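Local coordinates for Low molecular weight phosphotyrosine phosphatase family protein (PDB 5GOT) that probably removes phosphate from phosphotyrosine residues of proteins, as a bacterial low molecular weight protein tyrosine phosphatase, at residues A[12-17]-A[123-128]; A[19-24]-A[53-58]. One frame throughout, in Å; residues are numbered along the deposited sequence.

Contact 1: A[12-17]-A[123-128]; sequences ICRSPM and EETYQL
Met17 and Thr125 make the main contact between the start of helix 14-23 and helix 122-140, and it is apolar throughout. The unbranched methionine runs extended, CG anti to the backbone N (chi1 -165°), until it bends at its last torsion, which brings CE 3.6 Å from CG2 of Thr125. Its sulfur lies against Tyr126, the residue after Thr125, with SD 3.6 Å from CA and 4.1 Å from CB of Tyr126. Arg14 adds its aliphatic part: CG packs 4.0 Å from CG2 of Thr125, the two side chains crossing at about a right angle.

Polar groups are engaged elsewhere. Thr125 suits its place because its methyl faces the other helix while OG1 bonds to the carbonyl O of Asp121, one turn back. The guanidinium of Arg14 is held by a salt bridge to Asp86 and a hydrogen bond to Val113 O.

Arg14 and Ser15 belong to the CX5R(S/T) signature that begins at Cys8, the phosphate-binding P-loop of this family. Only apolar contacts join the two segments, so helix 122-140 packs against the aliphatic part of Arg14 while the guanidinium keeps its own polar partners.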
loop_
_atom_site.group_PDB
_atom_site.type_symbol
_atom_site.label_atom_id
_atom_site.label_comp_id
_atom_site.label_asym_id
_atom_site.label_seq_id
_atom_site.Cartn_x
_atom_site.Cartn_y
_atom_site.Cartn_z
ATOM N N ILE A 12 -6.255 -2.733 7.016
ATOM C CA ILE A 12 -6.263 -1.885 8.205
ATOM C C ILE A 12 -4.887 -1.717 8.826
ATOM O O ILE A 12 -4.693 -0.756 9.587
ATOM C CB ILE A 12 -7.273 -2.393 9.268
ATOM C CG1 ILE A 12 -6.879 -3.758 9.847
ATOM C CG2 ILE A 12 -8.712 -2.424 8.728
ATOM C CD1 ILE A 12 -7.795 -4.173 11.027
ATOM N N CYS A 13 -3.891 -2.555 8.484
ATOM C CA CYS A 13 -2.552 -2.461 9.065
ATOM C C CYS A 13 -1.543 -2.032 8.019
ATOM O O CYS A 13 -1.226 -0.830 7.917
ATOM C CB CYS A 13 -2.159 -3.801 9.706
ATOM S SG CYS A 13 -3.070 -4.216 11.249
ATOM N N ARG A 14 -0.973 -2.954 7.232
ATOM C CA ARG A 14 0.188 -2.630 6.403
ATOM C C ARG A 14 -0.193 -1.781 5.194
ATOM O O ARG A 14 0.470 -0.773 4.903
ATOM C CB ARG A 14 0.886 -3.915 5.944
ATOM C CG ARG A 14 1.790 -4.556 6.975
ATOM C CD ARG A 14 2.303 -5.913 6.502
ATOM N NE ARG A 14 1.186 -6.798 6.196
ATOM C CZ ARG A 14 1.317 -8.062 5.811
ATOM N NH1 ARG A 14 2.520 -8.592 5.679
ATOM N NH2 ARG A 14 0.234 -8.791 5.558
ATOM N N SER A 15 -1.245 -2.170 4.463
ATOM C CA SER A 15 -1.483 -1.459 3.212
ATOM C C SER A 15 -1.922 -0.009 3.432
ATOM O O SER A 15 -1.483 0.862 2.667
ATOM C CB SER A 15 -2.499 -2.193 2.321
ATOM O OG SER A 15 -3.719 -2.468 2.985
ATOM N N PRO A 16 -2.758 0.323 4.441
ATOM C CA PRO A 16 -3.011 1.756 4.687
ATOM C C PRO A 16 -1.757 2.500 5.088
ATOM O O PRO A 16 -1.579 3.675 4.729
ATOM C CB PRO A 16 -4.053 1.765 5.821
ATOM C CG PRO A 16 -4.578 0.407 5.900
ATOM C CD PRO A 16 -3.503 -0.522 5.394
ATOM N N MET A 17 -0.873 1.853 5.844
ATOM C CA MET A 17 0.365 2.530 6.201
ATOM C C MET A 17 1.145 2.915 4.948
ATOM O O MET A 17 1.637 4.043 4.837
ATOM C CB MET A 17 1.218 1.659 7.121
ATOM C CG MET A 17 2.330 2.458 7.817
ATOM S SD MET A 17 3.476 1.422 8.719
ATOM C CE MET A 17 2.376 0.791 9.989
ATOM N N GLU A 123 6.634 -0.299 14.626
ATOM C CA GLU A 123 7.851 0.448 14.323
ATOM C C GLU A 123 8.652 -0.230 13.218
ATOM O O GLU A 123 9.068 0.423 12.255
ATOM C CB GLU A 123 8.696 0.595 15.587
ATOM C CG GLU A 123 10.109 1.097 15.339
ATOM C CD GLU A 123 10.152 2.537 14.885
ATOM O OE1 GLU A 123 9.132 3.237 15.019
ATOM O OE2 GLU A 123 11.216 2.972 14.397
ATOM N N GLU A 124 8.891 -1.540 13.351
ATOM C CA GLU A 124 9.522 -2.305 12.276
ATOM C C GLU A 124 8.750 -2.148 10.973
ATOM O O GLU A 124 9.346 -1.954 9.905
ATOM C CB GLU A 124 9.622 -3.787 12.655
ATOM C CG GLU A 124 10.215 -4.682 11.529
ATOM C CD GLU A 124 10.380 -6.159 11.923
ATOM O OE1 GLU A 124 9.435 -6.765 12.487
ATOM O OE2 GLU A 124 11.465 -6.724 11.663
ATOM N N THR A 125 7.416 -2.235 11.049
ATOM C CA THR A 125 6.575 -2.070 9.867
ATOM C C THR A 125 6.801 -0.710 9.230
ATOM O O THR A 125 6.974 -0.594 8.009
ATOM C CB THR A 125 5.091 -2.232 10.236
ATOM O OG1 THR A 125 4.884 -3.486 10.895
ATOM C CG2 THR A 125 4.211 -2.167 8.985
ATOM N N TYR A 126 6.795 0.339 10.049
ATOM C CA TYR A 126 6.963 1.679 9.511
ATOM C C TYR A 126 8.301 1.812 8.801
ATOM O O TYR A 126 8.365 2.316 7.675
ATOM C CB TYR A 126 6.835 2.722 10.621
ATOM C CG TYR A 126 7.205 4.101 10.141
ATOM C CD1 TYR A 126 6.329 4.843 9.372
ATOM C CD2 TYR A 126 8.451 4.647 10.430
ATOM C CE1 TYR A 126 6.676 6.092 8.902
ATOM C CE2 TYR A 126 8.800 5.904 9.965
ATOM C CZ TYR A 126 7.907 6.615 9.201
ATOM O OH TYR A 126 8.244 7.863 8.742
ATOM N N GLN A 127 9.384 1.362 9.441
ATOM C CA GLN A 127 10.706 1.519 8.834
ATOM C C GLN A 127 10.788 0.792 7.496
ATOM O O GLN A 127 11.364 1.312 6.534
ATOM C CB GLN A 127 11.802 1.016 9.779
ATOM C CG GLN A 127 11.884 1.733 11.132
ATOM C CD GLN A 127 12.149 3.231 11.004
ATOM O OE1 GLN A 127 12.685 3.705 9.997
ATOM N NE2 GLN A 127 11.775 3.984 12.033
ATOM N N LEU A 128 10.212 -0.411 7.410
ATOM C CA LEU A 128 10.267 -1.159 6.150
ATOM C C LEU A 128 9.335 -0.577 5.097
ATOM O O LEU A 128 9.647 -0.618 3.897
ATOM C CB LEU A 128 9.935 -2.625 6.408
ATOM C CG LEU A 128 11.014 -3.254 7.279
ATOM C CD1 LEU A 128 10.593 -4.614 7.792
ATOM C CD2 LEU A 128 12.312 -3.341 6.486
#

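Contact 2: A[19-24]-A[53-58]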
loop_
_atom_site.group_PDB
_atom_site.type_symbol
_atom_site.label_atom_id
_atom_site.label_comp_id
_atom_site.label_asym_id
_atom_site.label_seq_id
_atom_site.Cartn_x
_atom_site.Cartn_y
_atom_site.Cartn_z
ATOM N N GLU A 19 -0.065 3.419 1.900
ATOM C CA GLU A 19 -0.806 4.483 1.226
ATOM C C GLU A 19 -0.373 5.851 1.722
ATOM O O GLU A 19 0.066 6.705 0.945
ATOM C CB GLU A 19 -2.318 4.303 1.432
ATOM C CG GLU A 19 -3.136 5.502 0.945
ATOM C CD GLU A 19 -4.651 5.319 1.061
ATOM O OE1 GLU A 19 -5.127 4.223 1.431
ATOM O OE2 GLU A 19 -5.374 6.293 0.778
ATOM N N PHE A 20 -0.446 6.062 3.039
ATOM C CA PHE A 20 -0.223 7.406 3.551
ATOM C C PHE A 20 1.257 7.741 3.670
ATOM O O PHE A 20 1.623 8.912 3.528
ATOM C CB PHE A 20 -0.997 7.580 4.862
ATOM C CG PHE A 20 -2.485 7.492 4.659
ATOM C CD1 PHE A 20 -3.150 8.483 3.949
ATOM C CD2 PHE A 20 -3.205 6.387 5.091
ATOM C CE1 PHE A 20 -4.527 8.392 3.704
ATOM C CE2 PHE A 20 -4.583 6.294 4.873
ATOM C CZ PHE A 20 -5.244 7.298 4.173
ATOM N N VAL A 21 2.130 6.756 3.889
ATOM C CA VAL A 21 3.559 7.039 3.799
ATOM C C VAL A 21 3.925 7.417 2.362
ATOM O O VAL A 21 4.626 8.406 2.122
ATOM C CB VAL A 21 4.392 5.849 4.310
ATOM C CG1 VAL A 21 5.879 6.093 4.061
ATOM C CG2 VAL A 21 4.152 5.621 5.806
ATOM N N MET A 22 3.427 6.657 1.379
ATOM C CA MET A 22 3.705 7.011 -0.011
ATOM C C MET A 22 3.144 8.391 -0.342
ATOM O O MET A 22 3.798 9.194 -1.020
ATOM C CB MET A 22 3.120 5.963 -0.960
ATOM C CG MET A 22 3.639 6.080 -2.388
ATOM S SD MET A 22 5.313 5.476 -2.484
ATOM C CE MET A 22 5.791 6.011 -4.138
ATOM N N LYS A 23 1.942 8.694 0.150
ATOM C CA LYS A 23 1.352 9.999 -0.101
ATOM C C LYS A 23 2.169 11.122 0.517
ATOM O O LYS A 23 2.084 12.264 0.052
ATOM C CB LYS A 23 -0.081 10.040 0.424
ATOM C CG LYS A 23 -1.069 9.285 -0.443
ATOM C CD LYS A 23 -2.475 9.439 0.105
ATOM C CE LYS A 23 -3.526 9.069 -0.925
ATOM N NZ LYS A 23 -4.809 8.707 -0.289
ATOM N N SER A 24 2.976 10.823 1.533
ATOM C CA SER A 24 3.780 11.858 2.159
ATOM C C SER A 24 5.050 12.171 1.383
ATOM O O SER A 24 5.718 13.158 1.706
ATOM C CB SER A 24 4.137 11.460 3.599
ATOM O OG SER A 24 5.242 10.564 3.649
ATOM N N SER A 53 -1.312 5.044 15.318
ATOM C CA SER A 53 -0.316 5.521 16.272
ATOM C C SER A 53 1.023 5.778 15.596
ATOM O O SER A 53 1.675 6.801 15.847
ATOM C CB SER A 53 -0.154 4.505 17.400
ATOM O OG SER A 53 0.884 4.907 18.274
ATOM N N ILE A 54 1.454 4.856 14.737
ATOM C CA ILE A 54 2.712 5.045 14.027
ATOM C C ILE A 54 2.672 6.316 13.190
ATOM O O ILE A 54 3.611 7.122 13.215
ATOM C CB ILE A 54 3.028 3.804 13.171
ATOM C CG1 ILE A 54 3.991 2.912 13.939
ATOM C CG2 ILE A 54 3.582 4.193 11.820
ATOM C CD1 ILE A 54 5.322 3.578 14.241
ATOM N N LEU A 55 1.580 6.524 12.441
ATOM C CA LEU A 55 1.520 7.671 11.540
ATOM C C LEU A 55 1.509 8.982 12.321
ATOM O O LEU A 55 2.145 9.963 11.912
ATOM C CB LEU A 55 0.293 7.569 10.622
ATOM C CG LEU A 55 0.183 6.391 9.627
ATOM C CD1 LEU A 55 -1.198 6.344 9.000
ATOM C CD2 LEU A 55 1.250 6.437 8.534
ATOM N N LYS A 56 0.797 9.018 13.451
ATOM C CA LYS A 56 0.812 10.214 14.288
ATOM C C LYS A 56 2.215 10.484 14.815
ATOM O O LYS A 56 2.699 11.621 14.769
ATOM C CB LYS A 56 -0.177 10.065 15.444
ATOM C CG LYS A 56 -1.656 10.054 15.054
ATOM C CD LYS A 56 -2.515 10.257 16.313
ATOM C CE LYS A 56 -3.987 9.958 16.096
ATOM N NZ LYS A 56 -4.487 8.902 17.030
ATOM N N THR A 57 2.891 9.435 15.300
ATOM C CA THR A 57 4.228 9.586 15.873
ATOM C C THR A 57 5.194 10.214 14.880
ATOM O O THR A 57 6.032 11.048 15.251
ATOM C CB THR A 57 4.751 8.225 16.332
ATOM O OG1 THR A 57 3.957 7.754 17.419
ATOM C CG2 THR A 57 6.205 8.313 16.772
ATOM N N TYR A 58 5.102 9.825 13.612
ATOM C CA TYR A 58 5.980 10.367 12.594
ATOM C C TYR A 58 5.339 11.520 11.829
ATOM O O TYR A 58 5.888 11.959 10.816
ATOM C CB TYR A 58 6.433 9.245 11.655
ATOM C CG TYR A 58 7.368 8.285 12.361
ATOM C CD1 TYR A 58 8.712 8.591 12.518
ATOM C CD2 TYR A 58 6.902 7.095 12.902
ATOM C CE1 TYR A 58 9.575 7.728 13.178
ATOM C CE2 TYR A 58 7.756 6.219 13.560
ATOM C CZ TYR A 58 9.092 6.548 13.702
ATOM O OH TYR A 58 9.961 5.699 14.353
#
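Segments 19-24 and 53-58 run in broadly the same direction, with Val21 and Leu55 the nearest pair, their CA atoms 8.0 Å apart, a spacing that only side chains can bridge.

Leu55 does the bridging. Its CB points at the other helix, and its fork offers one methyl to each of two neighbours: CD2 meets CG2 of Val21 at 4.1 Å, while CD1 meets CB of Phe20 at 4.3 Å. Val21 presents that branch because CG1 takes the place anti to the backbone N (chi1 174°). A branched leucine thus spans two consecutive residues. Phe20 starts toward Leu55, but its ring leads away, to Ile47 and Tyr62; one face of the ring is covered over its centre by CG of Glu19, 4.0 Å above the plane. Tyr62 also touches Leu55 and so joins both sides of the contact.

Polar side chains find partners away from the contact. Lys23 NZ makes a salt bridge to Glu19 OE2 at 2.7 Å, one turn back, using the anti lone pair of that oxygen, while Glu19 OE1 bonds to Ser35 OG, a tie from helix 14-23 to strand 31-37. Ser24 turns its hydroxyl back, OG lying 2.7 Å from Val21 O in the carbonyl plane, and its N-H shares the same acceptor. Thr57 OG1 lies 2.9 Å from Ser53 O; it and Thr57 N reach that oxygen from opposite faces of the carbonyl plane.

This is helix-to-helix packing in an alpha/beta fold with a four-stranded parallel sheet, where helix 14-23, which follows strand 2-8, meets helix 49-57. With the polar groups engaged elsewhere, hydrocarbon contacts join these two segments lightly and without directional bonds; Ile47 and Tyr62 from nearby loops add to the apolar surroundings.

From the N terminus, strand 2-8 leads through the P-loop into helix 14-23, which supplies the first segment of both contacts: its start to contact 1, its later turns to contact 2. Contact 2 closes first, after strand 31-37, when helix 49-57 returns to 19-24. Contact 1 closes much later, once the chain has added strands 81-84 and 105-107 and reached helix 122-140; its long loop encloses the shorter one entirely, without crossing. The two second segments also meet: Tyr58 OH bonds to Glu123 OE1, and the rings of Tyr58 and Tyr126 stack. Helices 14-23, 49-57 and 122-140 are thereby tied into one group.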